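Local coordinates for protein O-methyltransferase, putative (Bacillus cereus, PDB 3DUW) that probably transfers methyl groups from S-adenosylmethionine to hydroxyl oxygens of its substrates, and binds the product S-adenosylhomocysteine, at residues 13-16 with 17-21. Residues are numbered along the deposited sequence; the frame is centred on the assembly and turned at random.
Sequences YVSD and VLIPK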
ATOM      1  N   TYR A  13      17.091  -6.339   4.175  1.00  8.59           N
ATOM      2  CA  TYR A  13      17.725  -5.211   3.503  1.00  8.42           C
ATOM      3  C   TYR A  13      16.831  -3.975   3.613  1.00  7.89           C
ATOM      4  O   TYR A  13      17.278  -2.898   4.015  1.00  8.01           O
ATOM      5  CB  TYR A  13      17.957  -5.538   2.025  1.00  9.90           C
ATOM      6  CG  TYR A  13      18.411  -4.347   1.210  1.00 10.13           C
ATOM      7  CD1 TYR A  13      19.730  -3.900   1.266  1.00 11.81           C
ATOM      8  CD2 TYR A  13      17.509  -3.638   0.410  1.00 11.48           C
ATOM      9  CE1 TYR A  13      20.140  -2.777   0.550  1.00 11.61           C
ATOM     10  CE2 TYR A  13      17.913  -2.511  -0.311  1.00 12.25           C
ATOM     11  CZ  TYR A  13      19.229  -2.089  -0.234  1.00 11.53           C
ATOM     12  OH  TYR A  13      19.638  -0.979  -0.939  1.00 13.39           O
ATOM     13  N   VAL A  14      15.562  -4.135   3.245  1.00  7.66           N
ATOM     14  CA  VAL A  14      14.609  -3.032   3.292  1.00  8.99           C
ATOM     15  C   VAL A  14      14.523  -2.429   4.688  1.00  9.32           C
ATOM     16  O   VAL A  14      14.574  -1.211   4.850  1.00  9.31           O
ATOM     17  CB  VAL A  14      13.198  -3.496   2.848  1.00  9.84           C
ATOM     18  CG1 VAL A  14      12.183  -2.380   3.057  1.00  9.22           C
ATOM     19  CG2 VAL A  14      13.231  -3.908   1.384  1.00 11.11           C
ATOM     20  N   SER A  15      14.398  -3.285   5.697  1.00  9.81           N
ATOM     21  CA  SER A  15      14.304  -2.815   7.073  1.00 11.08           C
ATOM     22  C   SER A  15      15.595  -2.129   7.513  1.00 10.32           C
ATOM     23  O   SER A  15      15.560  -1.054   8.110  1.00 10.60           O
ATOM     24  CB  SER A  15      13.993  -3.987   8.009  1.00 14.98           C
ATOM     25  OG  SER A  15      13.786  -3.535   9.336  1.00 22.06           O
ATOM     26  N   ASP A  16      16.736  -2.746   7.212  1.00 10.19           N
ATOM     27  CA  ASP A  16      18.021  -2.172   7.596  1.00 11.62           C
ATOM     28  C   ASP A  16      18.210  -0.762   7.063  1.00 10.53           C
ATOM     29  O   ASP A  16      18.672   0.125   7.780  1.00 11.46           O
ATOM     30  CB  ASP A  16      19.183  -3.034   7.093  1.00 12.89           C
ATOM     31  CG  ASP A  16      19.380  -4.289   7.909  1.00 12.83           C
ATOM     32  OD1 ASP A  16      18.847  -4.360   9.035  1.00 15.03           O
ATOM     33  OD2 ASP A  16      20.083  -5.201   7.422  1.00 14.54           O
ATOM     34  N   VAL A  17      17.854  -0.549   5.803  1.00  9.78           N
ATOM     35  CA  VAL A  17      18.039   0.760   5.204  1.00  9.72           C
ATOM     36  C   VAL A  17      16.939   1.782   5.480  1.00  8.99           C
ATOM     37  O   VAL A  17      17.236   2.941   5.754  1.00  9.90           O
ATOM     38  CB  VAL A  17      18.231   0.644   3.670  1.00 11.29           C
ATOM     39  CG1 VAL A  17      19.420  -0.248   3.365  1.00 14.57           C
ATOM     40  CG2 VAL A  17      16.975   0.090   3.021  1.00 15.69           C
ATOM     41  N   LEU A  18      15.682   1.356   5.433  1.00  7.94           N
ATOM     42  CA  LEU A  18      14.561   2.280   5.610  1.00  7.59           C
ATOM     43  C   LEU A  18      13.951   2.417   6.995  1.00  8.39           C
ATOM     44  O   LEU A  18      13.193   3.359   7.237  1.00  8.66           O
ATOM     45  CB  LEU A  18      13.438   1.923   4.631  1.00  8.04           C
ATOM     46  CG  LEU A  18      13.777   1.892   3.139  1.00  7.35           C
ATOM     47  CD1 LEU A  18      12.521   1.574   2.344  1.00  8.42           C
ATOM     48  CD2 LEU A  18      14.349   3.231   2.702  1.00  7.94           C
ATOM     49  N   ILE A  19      14.259   1.495   7.899  1.00  8.21           N
ATOM     50  CA  ILE A  19      13.676   1.555   9.234  1.00  8.47           C
ATOM     51  C   ILE A  19      14.744   1.624  10.319  1.00  9.18           C
ATOM     52  O   ILE A  19      15.362   0.616  10.662  1.00  9.98           O
ATOM     53  CB  ILE A  19      12.759   0.332   9.479  1.00  8.85           C
ATOM     54  CG1 ILE A  19      11.721   0.235   8.354  1.00  9.52           C
ATOM     55  CG2 ILE A  19      12.065   0.452  10.835  1.00 10.83           C
ATOM     56  CD1 ILE A  19      10.802  -0.974   8.451  1.00 10.92           C
ATOM     57  N   PRO A  20      14.977   2.825  10.871  1.00 10.72           N
ATOM     58  CA  PRO A  20      15.985   2.995  11.922  1.00 11.17           C
ATOM     59  C   PRO A  20      15.741   2.052  13.097  1.00 11.11           C
ATOM     60  O   PRO A  20      14.595   1.724  13.421  1.00 10.54           O
ATOM     61  CB  PRO A  20      15.824   4.461  12.315  1.00 12.35           C
ATOM     62  CG  PRO A  20      15.406   5.103  11.024  1.00 13.26           C
ATOM     63  CD  PRO A  20      14.386   4.122  10.495  1.00 11.47           C
ATOM     64  N   LYS A  21      16.824   1.610  13.727  1.00 12.22           N
ATOM     65  CA  LYS A  21      16.730   0.711  14.870  1.00 14.06           C
ATOM     66  C   LYS A  21      15.806   1.324  15.918  1.00 12.96           C
ATOM     67  O   LYS A  21      15.846   2.531  16.166  1.00 14.11           O
ATOM     68  CB  LYS A  21      18.121   0.461  15.462  1.00 16.23           C
ATOM     69  CG  LYS A  21      19.045  -0.339  14.551  1.00 19.89           C
ATOM     70  CD  LYS A  21      18.537  -1.764  14.354  1.00 20.64           C
ATOM     71  CE  LYS A  21      19.392  -2.533  13.357  1.00 21.80           C
ATOM     72  NZ  LYS A  21      20.819  -2.618  13.775  1.00 23.19           N
TER
HETATM   73  O   HOH W   1      15.134  -2.063  11.141  1.00 17.01           O
HETATM   74  O   HOH W   2      18.063   0.264  10.368  1.00 17.81           O
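V17 lays its CG1 methyl over one face of the Y13 ring, one turn earlier in the helix. This is a CH-pi contact: CG1 lies 4.2 Å from the ring centroid of Y13, displaced toward the rim. The ring gets there because CG of Y13 is anti to the backbone N (chi1 171°). In the next pair, V14 CG1 meets L18 CD1 at 4.0 Å. Both pairs lie on the tight side of the helix, which packs against the second subunit. There Y191 of that subunit meets the Y13 ring edge-to-face. V14 packs on A204 and L18 on T203 of the second subunit.

Residues 13-18 form the last turns of helix 4-18, an N-terminal helix of this Rossmann-like, SAM-dependent methyltransferase fold, and the chain leaves the helix at I19. V17 N donates to Y13 O and L18 N to V14 O, the latter at 2.9 Å. The last such bond, I19 N to S15 O, is more bent: its N-H...O angle is 146°, against 161° for the two before it.

The I19 side chain packs on T45 and K48 of helix 44-57. The looser, watered part is confined to S15 OG and the carbonyls of D16 and I19. One water joins S15 OG to I19 O. A second donates to both D16 O and I19 O, at 2.7 Å from each, so I19 O takes two water bonds. D16 is exposed, and its OD1 is hydrogen-bonded to Q12 NE2.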